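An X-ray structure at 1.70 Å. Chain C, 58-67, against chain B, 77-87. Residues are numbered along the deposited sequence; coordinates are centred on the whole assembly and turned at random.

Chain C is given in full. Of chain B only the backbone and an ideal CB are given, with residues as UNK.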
# COMPACT_ATOMS: atom_id res chain seq x y z
N ALA C 58 7.45 -2.79 -15.78
CA ALA C 58 6.55 -1.71 -16.18
C ALA C 58 6.56 -0.52 -15.22
O ALA C 58 6.39 0.62 -15.66
CB ALA C 58 5.13 -2.27 -16.32
N GLU C 59 6.77 -0.75 -13.92
CA GLU C 59 6.75 0.36 -12.95
C GLU C 59 7.81 1.40 -13.25
O GLU C 59 7.65 2.58 -12.90
CB GLU C 59 6.97 -0.16 -11.52
CG GLU C 59 5.76 -0.81 -10.87
CD GLU C 59 4.82 0.18 -10.19
OE1 GLU C 59 4.87 1.41 -10.48
OE2 GLU C 59 4.00 -0.28 -9.37
N ASN C 60 8.93 0.99 -13.84
CA ASN C 60 9.98 1.94 -14.11
C ASN C 60 9.62 2.91 -15.21
O ASN C 60 10.36 3.88 -15.44
CB ASN C 60 11.27 1.17 -14.42
CG ASN C 60 11.72 0.32 -13.25
OD1 ASN C 60 11.44 0.67 -12.09
ND2 ASN C 60 12.36 -0.80 -13.52
N TYR C 61 8.48 2.70 -15.87
CA TYR C 61 8.00 3.59 -16.92
C TYR C 61 6.85 4.48 -16.46
O TYR C 61 6.39 5.32 -17.24
CB TYR C 61 7.55 2.78 -18.14
CG TYR C 61 8.64 1.91 -18.70
CD1 TYR C 61 8.93 0.67 -18.15
CD2 TYR C 61 9.39 2.33 -19.79
CE1 TYR C 61 9.95 -0.12 -18.66
CE2 TYR C 61 10.40 1.53 -20.31
CZ TYR C 61 10.66 0.31 -19.75
OH TYR C 61 11.68 -0.47 -20.27
N PHE C 62 6.39 4.31 -15.22
CA PHE C 62 5.30 5.09 -14.66
C PHE C 62 5.83 5.99 -13.55
O PHE C 62 6.92 5.77 -13.01
CB PHE C 62 4.20 4.19 -14.10
CG PHE C 62 3.28 3.63 -15.15
CD1 PHE C 62 3.73 2.67 -16.05
CD2 PHE C 62 1.96 4.04 -15.23
CE1 PHE C 62 2.88 2.15 -17.01
CE2 PHE C 62 1.11 3.52 -16.18
CZ PHE C 62 1.57 2.57 -17.07
N LYS C 63 5.04 7.00 -13.21
CA LYS C 63 5.32 7.86 -12.07
C LYS C 63 4.27 7.63 -10.99
O LYS C 63 3.64 8.58 -10.51
CB LYS C 63 5.37 9.33 -12.50
CG LYS C 63 6.32 9.58 -13.68
CD LYS C 63 6.54 11.07 -13.91
CE LYS C 63 5.25 11.81 -14.23
NZ LYS C 63 5.43 13.30 -14.24
N ARG C 64 4.06 6.38 -10.61
CA ARG C 64 3.05 6.06 -9.60
C ARG C 64 3.56 6.35 -8.19
O ARG C 64 4.74 6.14 -7.89
CB ARG C 64 2.64 4.60 -9.71
CG ARG C 64 2.10 4.26 -11.06
CD ARG C 64 0.95 3.31 -10.93
NE ARG C 64 1.31 2.02 -10.37
CZ ARG C 64 0.41 1.11 -10.02
NH1 ARG C 64 -0.89 1.37 -10.17
NH2 ARG C 64 0.80 -0.06 -9.53
N THR C 65 2.66 6.82 -7.33
CA THR C 65 2.99 7.00 -5.91
C THR C 65 2.53 5.80 -5.11
O THR C 65 1.49 5.20 -5.41
CB THR C 65 2.32 8.26 -5.35
OG1 THR C 65 0.91 8.18 -5.55
CG2 THR C 65 2.85 9.50 -6.04
N PRO C 66 3.29 5.43 -4.08
CA PRO C 66 2.77 4.49 -3.09
C PRO C 66 1.64 5.14 -2.33
O PRO C 66 1.45 6.36 -2.36
CB PRO C 66 3.97 4.23 -2.17
CG PRO C 66 4.75 5.52 -2.24
CD PRO C 66 4.61 5.98 -3.69
N THR C 67 0.85 4.30 -1.65
CA THR C 67 -0.32 4.77 -0.92
C THR C 67 -0.15 4.45 0.57
O THR C 67 0.57 3.52 0.95
CB THR C 67 -1.62 4.13 -1.47
OG1 THR C 67 -1.47 2.70 -1.58
CG2 THR C 67 -1.95 4.71 -2.85
N UNK B 77 -4.99 14.00 -9.27
CA UNK B 77 -4.32 12.76 -8.89
C UNK B 77 -2.99 13.13 -8.24
O UNK B 77 -2.57 14.29 -8.26
CB UNK B 77 -4.11 11.84 -10.10
N UNK B 78 -2.32 12.12 -7.68
CA UNK B 78 -0.98 12.29 -7.13
C UNK B 78 -0.01 11.49 -7.99
O UNK B 78 -0.23 10.29 -8.20
CB UNK B 78 -0.92 11.85 -5.67
N UNK B 79 1.04 12.14 -8.48
CA UNK B 79 2.08 11.45 -9.25
C UNK B 79 3.42 11.59 -8.52
O UNK B 79 3.58 12.38 -7.59
CB UNK B 79 2.17 12.01 -10.67
N UNK B 80 4.40 10.79 -8.96
CA UNK B 80 5.66 10.69 -8.24
C UNK B 80 6.68 11.67 -8.82
O UNK B 80 6.86 11.72 -10.04
CB UNK B 80 6.20 9.26 -8.30
N UNK B 81 7.31 12.45 -7.95
CA UNK B 81 8.40 13.32 -8.40
C UNK B 81 9.73 12.60 -8.44
O UNK B 81 10.70 13.14 -9.00
CB UNK B 81 8.51 14.54 -7.49
N UNK B 82 9.80 11.40 -7.88
CA UNK B 82 11.03 10.61 -7.86
C UNK B 82 10.98 9.56 -8.96
O UNK B 82 9.95 8.92 -9.18
CB UNK B 82 11.23 9.95 -6.50
N UNK B 83 12.10 9.37 -9.64
CA UNK B 83 12.16 8.38 -10.69
C UNK B 83 12.09 6.98 -10.11
O UNK B 83 12.88 6.61 -9.24
CB UNK B 83 13.43 8.55 -11.52
N UNK B 84 11.14 6.19 -10.59
CA UNK B 84 11.02 4.82 -10.13
C UNK B 84 12.09 3.99 -10.84
O UNK B 84 12.21 4.04 -12.07
CB UNK B 84 9.62 4.27 -10.39
N UNK B 85 12.90 3.27 -10.06
CA UNK B 85 14.00 2.49 -10.59
C UNK B 85 13.98 1.10 -9.95
O UNK B 85 13.45 0.89 -8.86
CB UNK B 85 15.34 3.19 -10.34
N UNK B 86 14.59 0.14 -10.66
CA UNK B 86 14.88 -1.14 -10.03
C UNK B 86 15.64 -0.89 -8.73
O UNK B 86 16.62 -0.13 -8.70
CB UNK B 86 15.68 -2.05 -10.97
N UNK B 87 15.17 -1.50 -7.64
CA UNK B 87 15.85 -1.38 -6.37
C UNK B 87 15.51 -0.15 -5.56
O UNK B 87 16.20 0.13 -4.57
CB UNK B 87 17.36 -1.41 -6.61

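Position 77 has nothing of chain C within 5.5 Å of its ideal CB, so this contact sets no rule there; the strand's extended backbone suits a beta-branched residue, and Ile B77 is one. At 78 CA-to-CB points sideways, and the ideal CB lies 4.1 Å from Thr C65 OG1. Many side chains would fit beside that hydroxyl. Leu B78 fills the place, while its backbone does the polar work: a water donates to Leu B78 O (2.7 Å) and accepts from Thr C65 N (3.1 Å).

Position 79 also points sideways, its CB 3.7 Å from Lys C63 O. A small or beta-branched residue suits this extended stretch, and a hydroxyl could recruit water. Thr B79 does so: one water donates to Thr B79 OG1 (2.9 Å) and to the backbone O of position 80 (2.8 Å) and accepts from Lys C63 NZ (3.0 Å), holding the lysine's charged end without direct contact.

At 80 the CB points toward chain C, 3.5 Å from both Lys C63 O and Arg C64 O. The backbone N already serves the first carbonyl; the second asks for a short donor, such as Asn or Ser. The residue is Asn B80. Asn B80 N donates to Lys C63 O (2.8 Å), and Asn B80 ND2 to Arg C64 O (2.9 Å, 164°), nearly straight. The other end of the amide is used too, since Asn B80 OD1 accepts from the backbone N of position 82 (2.9 Å), bracing the chain as it leaves the strand.

Positions 81, 82 and 83 have no chain C atom near CB, and chain C leaves the choice open; they hold Lys B81, Leu B82 and Gln B83.

Position 84 points toward chain C. Its CB sits 3.6 Å from Glu C59 O and 4.0 Å from Phe C62 O, with the carboxylate of Glu C59 and Arg C64 O farther out. A long cationic donor fits, Arg or Lys. Arg B84, with chi1 to chi3 all m, donates from NH1 to Arg C64 O (3.1 Å), which thus accepts from two side chains. Arg B84 NH1 also forms a salt bridge with Glu C59 OE1 (3.5 Å), but of charge alone, the oxygen lying well out of the guanidinium plane. A water links Arg B84 NH1 (2.9 Å) to Glu C59 OE2 (2.7 Å).

Position 85 points away, its CB 5.0 Å from Asn C60 OD1 and its backbone extended, so beta-branched, other aliphatic or polar residues would all suit; it is Val B85, whose backbone C packs 3.3 Å from Asn C60 OD1. Position 86 points sideways, its ideal CB 4.4 Å from Asn C60 ND2, so chain C allows several kinds, polar ones among them; Gln B86 makes no hydrogen bond to chain C. Position 87 has phi/psi of 84/11, where a CB would jam against the preceding carbonyl: Gly B87.

Chain B, residues 77-87: ILTNKLQRVQG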
# COMPACT_ATOMS: atom_id res chain seq x y z
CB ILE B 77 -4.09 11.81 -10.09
CG1 ILE B 77 -3.10 12.42 -11.08
CG2 ILE B 77 -5.40 11.44 -10.78
CD1 ILE B 77 -2.65 11.42 -12.15
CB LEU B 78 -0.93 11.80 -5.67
CG LEU B 78 -1.79 12.55 -4.65
CD1 LEU B 78 -1.71 11.84 -3.30
CD2 LEU B 78 -1.36 14.00 -4.53
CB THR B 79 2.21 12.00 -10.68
OG1 THR B 79 2.64 13.36 -10.62
CG2 THR B 79 0.88 11.91 -11.42
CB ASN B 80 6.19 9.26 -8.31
CG ASN B 80 7.04 8.91 -7.12
OD1 ASN B 80 7.79 9.75 -6.60
ND2 ASN B 80 6.92 7.67 -6.65
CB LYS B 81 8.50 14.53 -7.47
CG LYS B 81 7.23 15.39 -7.42
CD LYS B 81 7.36 16.53 -6.41
CE LYS B 81 8.32 17.63 -6.90
NZ LYS B 81 7.75 18.40 -8.05
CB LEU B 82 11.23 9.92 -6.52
CG LEU B 82 11.14 10.72 -5.21
CD1 LEU B 82 11.52 9.82 -4.03
CD2 LEU B 82 12.03 11.95 -5.25
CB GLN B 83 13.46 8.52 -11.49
CG GLN B 83 13.58 7.52 -12.63
CD GLN B 83 14.88 7.66 -13.39
OE1 GLN B 83 15.90 8.06 -12.83
NE2 GLN B 83 14.85 7.33 -14.68
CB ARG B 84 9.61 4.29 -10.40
CG ARG B 84 8.54 5.02 -9.59
CD ARG B 84 8.59 4.63 -8.11
NE ARG B 84 8.39 3.19 -7.92
CZ ARG B 84 7.20 2.61 -7.78
NH1 ARG B 84 6.09 3.34 -7.78
NH2 ARG B 84 7.12 1.29 -7.62
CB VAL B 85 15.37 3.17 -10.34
CG1 VAL B 85 15.45 4.47 -11.13
CG2 VAL B 85 15.59 3.45 -8.86
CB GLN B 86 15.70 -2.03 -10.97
CG GLN B 86 15.87 -3.47 -10.50
CD GLN B 86 16.96 -3.66 -9.45
OE1 GLN B 86 17.97 -2.94 -9.44
NE2 GLN B 86 16.76 -4.62 -8.55
O HOH W 1 0.05 7.62 -8.72
O HOH W 2 5.40 13.72 -11.30
O HOH W 3 9.46 7.08 -12.75
O HOH W 4 3.75 1.60 -7.39
O HOH W 5 10.17 0.81 -9.50
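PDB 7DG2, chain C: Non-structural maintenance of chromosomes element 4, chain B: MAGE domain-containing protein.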